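Side-chain contacts in Abbfa_003403 (Acinetobacter baumannii, PDB 4ZXH), which probably assembles a peptide product as a four-domain nonribosomal peptide synthetase, with condensation, adenylation, peptidyl carrier and thioesterase domains: residues H17-S20 with S21-G25; I26-I29 with Q30-P34; L324-S327 with L328-Q331; F335-V338 with V339-S343; G1005-S1008 with L1009-V1012. All blocks are in the same frame, centred on the assembly; numbering follows the deposited sequence.

Overall arrangement
Four of the five contacts gather round the 4'-phosphopantetheine arm, which is attached to S1008 in contact 5 and runs into the condensation domain between contacts 1 and 2 (helix 21-32) and contact 4 (helix 335-342). Contact 5 belongs to the carrier domain; its centre lies about 11 Å from that of contact 4 and about 13 Å from that of contact 2. Y28 and W27 pack on S1008 and V1012, E340 approaches H1007, and L24 of contact 1 touches S336 and L1009. Contact 3 stands apart at the end of helix 313-329, where the side chain of L324 is about 13 Å from the arm; its nearest atoms to contact 5 are about 17 Å away.

Contact 1: H17-S20 with S21-G25; sequences HAIS and SEQLG. With PNS (4'-phosphopantetheine), chain B.
S20 and Q23 exchange hydrogen bonds at the start of helix 21-32, each serving the backbone of the other. The stronger bond runs from S20 N to Q23 OE1, 3.0 Å long. It is almost straight, 174° at the hydrogen, and the donor lies in the plane of the side-chain amide. In return S20 OG accepts from Q23 N over 3.2 Å, a weak bond because the N-H points poorly at the oxygen. The hydroxyl reaches this place because chi1 of 66° sets OG between the backbone N and the carbonyl carbon, turned back over the first helical turn. S20 O is gripped twice: L24 N donates to it in the carbonyl plane at 3.2 Å, while Q23 N comes from well above that plane at 3.1 Å. The other end of the Q23 amide is also held, NE2 donating to Q84 OE1 and A148 O, which fixes the rotation of the group.

Van der Waals contacts complete the corner. I19 CB rests 3.5 Å from Q23 OE1, where the two side chains cross obliquely, and the apolar contact is that of I19 CD1 with L24 CB at 4.1 Å. On another flank the bent chain of E22 carries OE1 to within 3.4 Å of S20 CB, while its OE2 bonds to Y183 OH.

One turn on, G25 CA lies 3.2 Å from O35 of the phosphopantetheine, its lack of a side chain allowing the arm so close. The whole is a capping box, with S20 as N-cap, where strand 13-18 of the condensation domain gives way to the helix lining the pantetheine pocket.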
# COMPACT_ATOMS: atom_id res chain seq x y z
N HIS A 17 30.11 22.38 7.07
CA HIS A 17 30.58 21.00 7.14
C HIS A 17 29.61 20.00 6.51
O HIS A 17 28.49 20.35 6.12
CB HIS A 17 30.84 20.62 8.59
CG HIS A 17 31.66 21.63 9.32
ND1 HIS A 17 33.03 21.70 9.20
CD2 HIS A 17 31.30 22.65 10.13
CE1 HIS A 17 33.48 22.70 9.93
NE2 HIS A 17 32.46 23.29 10.51
N ALA A 18 30.07 18.76 6.39
CA ALA A 18 29.23 17.68 5.94
C ALA A 18 28.37 17.17 7.09
O ALA A 18 28.69 17.44 8.25
CB ALA A 18 30.06 16.56 5.37
N ILE A 19 27.29 16.47 6.79
CA ILE A 19 26.59 15.71 7.84
C ILE A 19 27.16 14.30 7.80
O ILE A 19 27.80 13.91 6.82
CB ILE A 19 25.06 15.67 7.66
CG1 ILE A 19 24.68 14.98 6.35
CG2 ILE A 19 24.47 17.06 7.63
CD1 ILE A 19 23.19 14.63 6.28
N SER A 20 26.95 13.56 8.88
CA SER A 20 27.38 12.17 8.96
C SER A 20 26.35 11.25 8.34
O SER A 20 25.19 11.65 8.18
CB SER A 20 27.58 11.77 10.41
OG SER A 20 26.33 11.77 11.07
N SER A 21 26.73 10.02 8.03
CA SER A 21 25.75 9.04 7.57
C SER A 21 24.69 8.68 8.63
O SER A 21 23.55 8.32 8.29
CB SER A 21 26.46 7.78 7.10
OG SER A 21 27.16 8.02 5.88
N GLU A 22 25.05 8.80 9.91
CA GLU A 22 24.10 8.57 10.99
C GLU A 22 23.03 9.65 11.05
O GLU A 22 21.97 9.46 11.64
CB GLU A 22 24.81 8.49 12.34
CG GLU A 22 25.77 7.33 12.48
CD GLU A 22 27.15 7.66 11.95
OE1 GLU A 22 27.24 8.49 11.03
OE2 GLU A 22 28.15 7.12 12.49
N GLN A 23 23.33 10.80 10.45
CA GLN A 23 22.40 11.92 10.43
C GLN A 23 21.50 11.91 9.18
O GLN A 23 20.37 12.38 9.21
CB GLN A 23 23.19 13.23 10.47
CG GLN A 23 23.56 13.73 11.86
CD GLN A 23 24.45 14.94 11.77
OE1 GLN A 23 25.47 14.94 11.08
NE2 GLN A 23 24.06 16.01 12.44
N LEU A 24 22.04 11.38 8.09
CA LEU A 24 21.36 11.39 6.80
C LEU A 24 19.97 10.78 6.86
O LEU A 24 19.01 11.37 6.36
CB LEU A 24 22.22 10.66 5.78
CG LEU A 24 21.62 10.22 4.46
CD1 LEU A 24 21.10 11.41 3.72
CD2 LEU A 24 22.71 9.51 3.65
N GLY A 25 19.85 9.62 7.49
CA GLY A 25 18.57 8.94 7.54
C GLY A 25 17.49 9.71 8.28
O GLY A 25 16.37 9.81 7.80
O23 PNS B . 15.11 5.00 0.92
P24 PNS B . 16.47 5.64 1.03
O25 PNS B . 17.58 5.13 0.16
O27 PNS B . 16.90 5.43 2.57
C28 PNS B . 16.05 5.87 3.63
C29 PNS B . 16.74 5.60 4.95
C30 PNS B . 18.07 6.35 4.89
C31 PNS B . 16.97 4.10 5.11
C32 PNS B . 15.85 6.09 6.10
O33 PNS B . 14.51 5.63 5.83
C34 PNS B . 16.36 5.59 7.44
O35 PNS B . 17.47 5.90 7.87
N36 PNS B . 15.57 4.80 8.16
C37 PNS B . 15.98 4.27 9.45
C38 PNS B . 14.97 4.77 10.49
C39 PNS B . 15.67 4.96 11.80
O40 PNS B . 16.81 5.39 11.85
N41 PNS B . 14.93 4.63 12.86
C42 PNS B . 15.29 4.69 14.25
C43 PNS B . 14.19 3.87 14.89
S44 PNS B . 14.83 2.21 15.15

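Contact 2: I26-I29 with Q30-P34; sequences IWYI and QRLEP. With PNS (4'-phosphopantetheine), chain B.
W27 and R31 make the closest side-chain packing here, one turn apart on helix 21-32 and pointing the same way. R31 CG sits over one face of the indole, displaced toward its rim, in a CH-pi contact 3.7 Å from the centroid of the W27 six-membered ring. Bends at chi2 and chi3 of R31 then fold the chain back, bringing NH1 to 3.5 Å from W27 CZ2. The guanidinium and indole planes stay 45° apart, so the two groups are inclined rather than stacked flat. The indole NE1 is held too, donating to M75 O.

The backbone beneath is regular helix, with R31 N to W27 O at 3.1 Å and L32 N to Y28 O at 2.8 Å among the i to i+4 bonds. This helix belongs to the condensation domain and presents two faces: the pantetheine passes I26 and I29, with I29 CD1 3.8 Å from PNS N36, whereas W27 and Y28 pack against V1012 on carrier helix 1008-1022. Q30 OE1 bonds to H146 NE2, in the HHxxxD signature of condensation domains.

Packing is slacker between Y28 and L32. With CG of Y28 anti to the backbone N (chi1 -177°), the ring swings toward the carrier, and its CE2 meets L32 CD2 obliquely at 3.9 Å. L32 and R31 are partly open to solvent, although both also touch V1028. The chain leaves helical geometry at E33, whose N still donates to I29 O at 2.9 Å, and beyond it P34 is exposed.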
# COMPACT_ATOMS: atom_id res chain seq x y z
N ILE A 26 17.82 10.23 9.45
CA ILE A 26 16.85 11.02 10.19
C ILE A 26 16.47 12.28 9.41
O ILE A 26 15.29 12.62 9.27
CB ILE A 26 17.37 11.48 11.54
CG1 ILE A 26 18.01 10.33 12.33
CG2 ILE A 26 16.26 12.20 12.27
CD1 ILE A 26 17.08 9.24 12.67
N TRP A 27 17.50 12.98 8.95
CA TRP A 27 17.31 14.19 8.17
C TRP A 27 16.35 13.93 7.04
O TRP A 27 15.32 14.60 6.92
CB TRP A 27 18.64 14.70 7.63
CG TRP A 27 18.56 16.04 7.04
CD1 TRP A 27 18.83 17.23 7.66
CD2 TRP A 27 18.20 16.37 5.69
NE1 TRP A 27 18.67 18.28 6.78
CE2 TRP A 27 18.27 17.78 5.56
CE3 TRP A 27 17.82 15.61 4.58
CZ2 TRP A 27 17.97 18.43 4.37
CZ3 TRP A 27 17.53 16.26 3.39
CH2 TRP A 27 17.61 17.66 3.30
N TYR A 28 16.68 12.92 6.23
CA TYR A 28 15.85 12.57 5.08
C TYR A 28 14.38 12.35 5.46
O TYR A 28 13.48 12.88 4.81
CB TYR A 28 16.42 11.32 4.40
CG TYR A 28 15.67 10.91 3.16
CD1 TYR A 28 15.84 11.60 1.96
CD2 TYR A 28 14.81 9.83 3.17
CE1 TYR A 28 15.15 11.22 0.81
CE2 TYR A 28 14.12 9.45 2.03
CZ TYR A 28 14.29 10.14 0.85
OH TYR A 28 13.60 9.74 -0.28
N ILE A 29 14.15 11.58 6.51
CA ILE A 29 12.79 11.29 6.93
C ILE A 29 12.03 12.58 7.26
O ILE A 29 10.86 12.73 6.89
CB ILE A 29 12.78 10.30 8.12
CG1 ILE A 29 13.36 8.97 7.67
CG2 ILE A 29 11.37 10.08 8.64
CD1 ILE A 29 13.46 7.92 8.73
N GLN A 30 12.70 13.53 7.90
CA GLN A 30 12.07 14.81 8.22
C GLN A 30 11.74 15.66 6.99
O GLN A 30 10.72 16.36 7.00
CB GLN A 30 12.94 15.64 9.17
CG GLN A 30 12.15 16.72 9.91
CD GLN A 30 11.09 16.13 10.82
OE1 GLN A 30 11.39 15.38 11.74
NE2 GLN A 30 9.83 16.47 10.58
N ARG A 31 12.57 15.63 5.95
CA ARG A 31 12.21 16.28 4.68
C ARG A 31 11.06 15.54 4.01
O ARG A 31 10.17 16.14 3.42
CB ARG A 31 13.39 16.36 3.70
CG ARG A 31 14.29 17.53 3.96
CD ARG A 31 13.53 18.84 3.85
NE ARG A 31 13.72 19.46 2.55
CZ ARG A 31 14.68 20.34 2.29
NH1 ARG A 31 15.52 20.68 3.25
NH2 ARG A 31 14.82 20.87 1.08
N LEU A 32 11.11 14.22 4.08
CA LEU A 32 10.13 13.39 3.41
C LEU A 32 8.73 13.64 3.97
O LEU A 32 7.77 13.75 3.22
CB LEU A 32 10.52 11.93 3.55
CG LEU A 32 9.84 10.96 2.61
CD1 LEU A 32 10.19 11.32 1.17
CD2 LEU A 32 10.32 9.57 2.97
N GLU A 33 8.63 13.76 5.28
CA GLU A 33 7.34 14.04 5.91
C GLU A 33 7.49 15.20 6.90
O GLU A 33 7.81 14.98 8.05
CB GLU A 33 6.80 12.78 6.59
CG GLU A 33 5.47 12.97 7.28
CD GLU A 33 4.52 13.80 6.45
OE1 GLU A 33 4.09 13.33 5.36
OE2 GLU A 33 4.24 14.95 6.86
N PRO A 34 7.27 16.44 6.43
CA PRO A 34 7.62 17.59 7.27
C PRO A 34 6.85 17.71 8.58
O PRO A 34 7.39 18.32 9.49
CB PRO A 34 7.34 18.78 6.36
CG PRO A 34 7.60 18.25 5.00
CD PRO A 34 7.03 16.85 5.04
O23 PNS B . 15.11 5.00 0.92
P24 PNS B . 16.47 5.64 1.03
O25 PNS B . 17.58 5.13 0.16
O27 PNS B . 16.90 5.43 2.57
C28 PNS B . 16.05 5.87 3.63
C29 PNS B . 16.74 5.60 4.95
C30 PNS B . 18.07 6.35 4.89
C31 PNS B . 16.97 4.10 5.11
C32 PNS B . 15.85 6.09 6.10
O33 PNS B . 14.51 5.63 5.83
C34 PNS B . 16.36 5.59 7.44
O35 PNS B . 17.47 5.90 7.87
N36 PNS B . 15.57 4.80 8.16
C37 PNS B . 15.98 4.27 9.45
C38 PNS B . 14.97 4.77 10.49
C39 PNS B . 15.67 4.96 11.80
O40 PNS B . 16.81 5.39 11.85
N41 PNS B . 14.93 4.63 12.86
C42 PNS B . 15.29 4.69 14.25
C43 PNS B . 14.19 3.87 14.89
S44 PNS B . 14.83 2.21 15.15

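Contact 3: L324-S327 with L328-Q331; sequences LRQS and LKHQ
Q326 turns sharply at chi2 (-64°) while K329 stays extended beyond CG, and the two side chains consequently run side by side in the same direction. K329 NZ ends 3.5 Å from Q326 OE1, and the methylene chain follows the glutamine, CE lying 3.9 Å from the same oxygen. R325 also runs beside the lysine, its NH1 4.2 Å from K329 NZ. These like charges probably repel, but the salt bridge of R325 NH2 to E322 should offset part of this.

The setting is the last turn of helix 313-329 in the condensation domain, where the bonding pattern weakens. L328 N still donates to L324 O at 2.9 Å, a good i to i+4 bond, whereas K329 N makes weak bonds to both R325 O and Q326 O. H330 N instead reaches back three residues to S327 O at 3.1 Å, arriving from high above the carbonyl plane.

The H330 ring brings CD2 to 3.4 Å from Q326 O. Its ND1 bonds to S198 OG and the ring stacks with F201, both on helix 197-205, while S327 OG bonds to Q323 O and its side chain packs on F201 and W202.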
# COMPACT_ATOMS: atom_id res chain seq x y z
N LEU A 324 23.74 -11.77 17.03
CA LEU A 324 23.94 -10.43 17.54
C LEU A 324 25.45 -10.12 17.64
O LEU A 324 25.90 -9.05 17.19
CB LEU A 324 23.25 -10.28 18.89
CG LEU A 324 23.15 -8.87 19.46
CD1 LEU A 324 22.22 -8.03 18.61
CD2 LEU A 324 22.69 -8.90 20.91
N ARG A 325 26.22 -11.06 18.19
CA ARG A 325 27.66 -10.85 18.36
C ARG A 325 28.36 -10.61 17.03
O ARG A 325 29.17 -9.70 16.90
CB ARG A 325 28.33 -12.04 19.08
CG ARG A 325 29.86 -11.92 19.17
CD ARG A 325 30.51 -13.05 19.96
NE ARG A 325 30.53 -14.32 19.23
CZ ARG A 325 31.55 -14.74 18.49
NH1 ARG A 325 32.65 -14.00 18.37
NH2 ARG A 325 31.48 -15.91 17.86
N GLN A 326 28.04 -11.44 16.04
CA GLN A 326 28.62 -11.30 14.71
C GLN A 326 28.22 -9.96 14.11
O GLN A 326 29.05 -9.26 13.53
CB GLN A 326 28.21 -12.46 13.79
CG GLN A 326 28.75 -13.82 14.22
CD GLN A 326 30.27 -13.89 14.17
OE1 GLN A 326 30.89 -13.50 13.17
NE2 GLN A 326 30.88 -14.37 15.25
N SER A 327 26.95 -9.60 14.26
CA SER A 327 26.43 -8.39 13.65
C SER A 327 27.08 -7.13 14.24
O SER A 327 27.30 -6.15 13.53
CB SER A 327 24.90 -8.32 13.80
OG SER A 327 24.25 -9.34 13.07
N LEU A 328 27.42 -7.17 15.53
CA LEU A 328 28.07 -6.02 16.17
C LEU A 328 29.50 -5.80 15.65
O LEU A 328 30.02 -4.69 15.73
CB LEU A 328 28.08 -6.16 17.70
CG LEU A 328 26.69 -6.19 18.36
CD1 LEU A 328 26.77 -6.44 19.85
CD2 LEU A 328 25.91 -4.92 18.07
N LYS A 329 30.13 -6.85 15.12
CA LYS A 329 31.42 -6.69 14.43
C LYS A 329 31.32 -5.70 13.26
O LYS A 329 32.23 -4.92 13.02
CB LYS A 329 31.93 -8.05 13.90
CG LYS A 329 32.39 -9.06 14.97
CD LYS A 329 32.96 -10.32 14.29
CE LYS A 329 33.45 -11.38 15.29
NZ LYS A 329 33.99 -12.60 14.59
N HIS A 330 30.21 -5.73 12.54
CA HIS A 330 30.08 -4.94 11.33
C HIS A 330 29.15 -3.75 11.50
O HIS A 330 28.46 -3.36 10.57
CB HIS A 330 29.58 -5.83 10.20
CG HIS A 330 30.38 -7.09 10.04
ND1 HIS A 330 31.62 -7.11 9.45
CD2 HIS A 330 30.12 -8.36 10.42
CE1 HIS A 330 32.09 -8.34 9.46
NE2 HIS A 330 31.20 -9.12 10.04
N GLN A 331 29.15 -3.18 12.70
CA GLN A 331 28.21 -2.11 13.01
C GLN A 331 28.67 -0.77 12.47
O GLN A 331 27.93 0.21 12.53
CB GLN A 331 28.01 -2.01 14.51
CG GLN A 331 29.09 -1.21 15.20
CD GLN A 331 28.99 -1.29 16.69
OE1 GLN A 331 29.05 -2.37 17.28
NE2 GLN A 331 28.81 -0.13 17.33

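Contact 4: F335-V338 with V339-S343; sequences FSRV and VEAVS. With PNS (4'-phosphopantetheine), chain B.
R337 reaches across to E340 on helix 335-342. CB leads off the helix with CG anti to the backbone N (chi1 -176°), and a bend at chi2 directs the chain across the glutamate. CD is the first atom to meet it, 3.6 Å from E340 OE1. NE then passes the same oxygen at 4.1 Å, and CZ lies near OE2. NH1 completes a long salt bridge, 3.9 Å from E340 OE2. The carboxylate is stacked on a face of the guanidinium, the planes 24° apart and the oxygen well out of plane; attraction is therefore between charges alone, with no N-H directed at the acid. NH1 also touches A341 CB at 4.0 Å. The remaining nitrogen, NH2, has firmer partners elsewhere, a salt bridge to D194 and a bond to I192 O.

On another side of the helix, V339 CG2 lies over one face of the F335 ring in a CH-pi contact, 4.2 Å from the centroid of that ring. The same methyl faces PNS C31 at 3.8 Å, while F335 CD2 approaches PNS C37 at 3.5 Å, so the pair forms part of the pantetheine pocket. V338 and V342, parallel neighbours one turn apart, meet through CG1 and CG2.

The helix touches several elements: V338 packs on W202 and A341 on L199 of helix 197-205, whose K203 NZ bonds to A341 O; F335 and V339 face the pantetheine; and E340 reaches toward H1007 in the loop leading into carrier helix 1008-1022.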
# COMPACT_ATOMS: atom_id res chain seq x y z
N PHE A 335 23.19 2.46 8.47
CA PHE A 335 21.98 1.83 8.00
C PHE A 335 21.63 2.30 6.59
O PHE A 335 21.20 1.51 5.75
CB PHE A 335 20.82 2.10 8.94
CG PHE A 335 19.56 1.37 8.58
CD1 PHE A 335 19.53 -0.01 8.60
CD2 PHE A 335 18.42 2.06 8.23
CE1 PHE A 335 18.39 -0.69 8.27
CE2 PHE A 335 17.27 1.39 7.90
CZ PHE A 335 17.25 0.01 7.91
N SER A 336 21.83 3.59 6.33
CA SER A 336 21.50 4.15 5.02
C SER A 336 22.36 3.51 3.95
O SER A 336 21.92 3.29 2.83
CB SER A 336 21.68 5.67 5.01
OG SER A 336 23.04 6.03 5.18
N ARG A 337 23.61 3.22 4.28
CA ARG A 337 24.48 2.57 3.32
C ARG A 337 24.05 1.12 3.11
O ARG A 337 24.22 0.59 2.02
CB ARG A 337 25.94 2.65 3.78
CG ARG A 337 26.93 2.08 2.77
CD ARG A 337 26.91 2.89 1.49
NE ARG A 337 27.94 2.47 0.54
CZ ARG A 337 27.76 1.56 -0.42
NH1 ARG A 337 26.58 0.96 -0.57
NH2 ARG A 337 28.76 1.26 -1.23
N VAL A 338 23.50 0.49 4.14
CA VAL A 338 23.01 -0.89 3.98
C VAL A 338 21.78 -0.92 3.07
O VAL A 338 21.66 -1.81 2.22
CB VAL A 338 22.65 -1.54 5.32
CG1 VAL A 338 21.99 -2.90 5.10
CG2 VAL A 338 23.89 -1.70 6.17
N VAL A 339 20.88 0.05 3.22
CA VAL A 339 19.68 0.07 2.40
C VAL A 339 20.07 0.33 0.96
O VAL A 339 19.51 -0.27 0.04
CB VAL A 339 18.67 1.10 2.88
CG1 VAL A 339 17.66 1.40 1.78
CG2 VAL A 339 17.97 0.60 4.11
N GLU A 340 21.06 1.19 0.76
CA GLU A 340 21.58 1.45 -0.58
C GLU A 340 22.11 0.17 -1.24
O GLU A 340 21.86 -0.05 -2.42
CB GLU A 340 22.68 2.52 -0.51
CG GLU A 340 23.50 2.73 -1.78
CD GLU A 340 24.54 3.87 -1.66
OE1 GLU A 340 24.57 4.58 -0.62
OE2 GLU A 340 25.33 4.04 -2.61
N ALA A 341 22.78 -0.68 -0.46
CA ALA A 341 23.41 -1.89 -1.00
C ALA A 341 22.41 -3.01 -1.26
O ALA A 341 22.49 -3.69 -2.26
CB ALA A 341 24.51 -2.39 -0.07
N VAL A 342 21.49 -3.21 -0.32
CA VAL A 342 20.47 -4.26 -0.44
C VAL A 342 19.48 -3.92 -1.54
O VAL A 342 18.98 -4.79 -2.25
CB VAL A 342 19.73 -4.44 0.87
CG1 VAL A 342 18.61 -5.46 0.72
CG2 VAL A 342 20.70 -4.83 1.97
N SER A 343 19.22 -2.62 -1.64
CA SER A 343 18.33 -2.02 -2.61
C SER A 343 16.91 -2.60 -2.65
O SER A 343 16.44 -3.01 -3.70
CB SER A 343 18.95 -2.11 -4.00
OG SER A 343 18.28 -1.24 -4.90
O23 PNS B . 15.11 5.00 0.92
P24 PNS B . 16.47 5.64 1.03
O25 PNS B . 17.58 5.13 0.16
O27 PNS B . 16.90 5.43 2.57
C28 PNS B . 16.05 5.87 3.63
C29 PNS B . 16.74 5.60 4.95
C30 PNS B . 18.07 6.35 4.89
C31 PNS B . 16.97 4.10 5.11
C32 PNS B . 15.85 6.09 6.10
O33 PNS B . 14.51 5.63 5.83
C34 PNS B . 16.36 5.59 7.44
O35 PNS B . 17.47 5.90 7.87
N36 PNS B . 15.57 4.80 8.16
C37 PNS B . 15.98 4.27 9.45
C38 PNS B . 14.97 4.77 10.49
C39 PNS B . 15.67 4.96 11.80
O40 PNS B . 16.81 5.39 11.85
N41 PNS B . 14.93 4.63 12.86
C42 PNS B . 15.29 4.69 14.25
C43 PNS B . 14.19 3.87 14.89
S44 PNS B . 14.83 2.21 15.15

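Contact 5: G1005-S1008 with L1009-V1012; sequences GGHS and LLAV. With PNS (4'-phosphopantetheine), chain B.
The phosphopantetheine attachment site of the carrier domain lies where the loop G1005-S1008 enters helix 1008-1022, and here H1007 and L1010 pack across the first turn. S1008 OG is joined covalently to PNS P24, 1.6 Å away, making the phosphodiester that carries the arm. With OG anti to its own carbonyl carbon (chi1 -75°), the phosphate is swung back beside the S1008 backbone, and S1008 N donates to PNS O25 at 2.7 Å. The phosphate therefore sits at the amino end of the helix, where the dipole would probably favour its negative charge.

H1007 holds the N-cap position. Its chi1 of 54° sets CG between the backbone N and the carbonyl carbon, which brings the ring beside L1010, whose CG lies over one of its faces, displaced toward the rim, in a CH-pi contact 3.9 Å from the centroid of the H1007 ring. L1009 meets the imidazole differently, its CB 4.0 Å from H1007 CE1 and its N at the ring edge, near the plane. L1010 CD1 reaches back to G1006 CA at 4.2 Å.

The backbone closes the first turns through A1011 N to H1007 O, 2.9 Å, and V1012 N to S1008 O, 3.3 Å. A1011 faces F1001 and F1002 inside the carrier, whereas L1009 and V1012 turn to I82 of the condensation domain. G1005 adopts a positive phi of 115° in the approach to the cap. A glycine pair followed by histidine and the modified serine at the start of a helix is the GGHS signature of peptidyl carrier domains, captured here in its holo form.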
# COMPACT_ATOMS: atom_id res chain seq x y z
N GLY A 1005 18.85 2.16 -9.54
CA GLY A 1005 20.01 2.25 -8.68
C GLY A 1005 20.06 3.51 -7.82
O GLY A 1005 21.03 3.76 -7.12
N GLY A 1006 18.99 4.29 -7.88
CA GLY A 1006 18.91 5.52 -7.12
C GLY A 1006 18.62 5.22 -5.67
O GLY A 1006 18.07 4.17 -5.35
N HIS A 1007 18.97 6.15 -4.79
CA HIS A 1007 18.70 5.98 -3.36
C HIS A 1007 18.50 7.31 -2.68
O HIS A 1007 18.62 8.37 -3.29
CB HIS A 1007 19.85 5.23 -2.69
CG HIS A 1007 21.18 5.85 -2.93
ND1 HIS A 1007 21.62 6.97 -2.24
CD2 HIS A 1007 22.17 5.54 -3.80
CE1 HIS A 1007 22.82 7.30 -2.66
NE2 HIS A 1007 23.18 6.45 -3.61
N SER A 1008 18.21 7.25 -1.40
CA SER A 1008 17.75 8.42 -0.66
C SER A 1008 18.63 9.68 -0.76
O SER A 1008 18.10 10.74 -1.07
CB SER A 1008 17.53 7.99 0.79
OG SER A 1008 16.32 7.24 0.83
N LEU A 1009 19.94 9.61 -0.53
CA LEU A 1009 20.77 10.81 -0.72
C LEU A 1009 20.68 11.33 -2.17
O LEU A 1009 20.49 12.54 -2.38
CB LEU A 1009 22.23 10.54 -0.36
CG LEU A 1009 23.20 11.72 -0.52
CD1 LEU A 1009 22.59 12.99 0.07
CD2 LEU A 1009 24.56 11.44 0.12
N LEU A 1010 20.78 10.45 -3.16
CA LEU A 1010 20.64 10.86 -4.57
C LEU A 1010 19.34 11.61 -4.84
O LEU A 1010 19.34 12.61 -5.55
CB LEU A 1010 20.71 9.67 -5.52
CG LEU A 1010 22.09 9.14 -5.90
CD1 LEU A 1010 21.98 8.35 -7.18
CD2 LEU A 1010 23.05 10.26 -6.06
N ALA A 1011 18.24 11.11 -4.28
CA ALA A 1011 16.95 11.77 -4.42
C ALA A 1011 16.97 13.21 -3.91
O ALA A 1011 16.32 14.08 -4.49
CB ALA A 1011 15.89 10.99 -3.70
N VAL A 1012 17.71 13.47 -2.84
CA VAL A 1012 17.83 14.83 -2.34
C VAL A 1012 18.59 15.69 -3.35
O VAL A 1012 18.21 16.81 -3.62
CB VAL A 1012 18.53 14.90 -0.98
CG1 VAL A 1012 18.98 16.31 -0.70
CG2 VAL A 1012 17.60 14.40 0.14
O23 PNS B . 15.11 5.00 0.92
P24 PNS B . 16.47 5.64 1.03
O25 PNS B . 17.58 5.13 0.16
O27 PNS B . 16.90 5.43 2.57
C28 PNS B . 16.05 5.87 3.63
C29 PNS B . 16.74 5.60 4.95
C30 PNS B . 18.07 6.35 4.89
C31 PNS B . 16.97 4.10 5.11
C32 PNS B . 15.85 6.09 6.10
O33 PNS B . 14.51 5.63 5.83
C34 PNS B . 16.36 5.59 7.44
O35 PNS B . 17.47 5.90 7.87
N36 PNS B . 15.57 4.80 8.16
C37 PNS B . 15.98 4.27 9.45
C38 PNS B . 14.97 4.77 10.49
C39 PNS B . 15.67 4.96 11.80
O40 PNS B . 16.81 5.39 11.85
N41 PNS B . 14.93 4.63 12.86
C42 PNS B . 15.29 4.69 14.25
C43 PNS B . 14.19 3.87 14.89
S44 PNS B . 14.83 2.21 15.15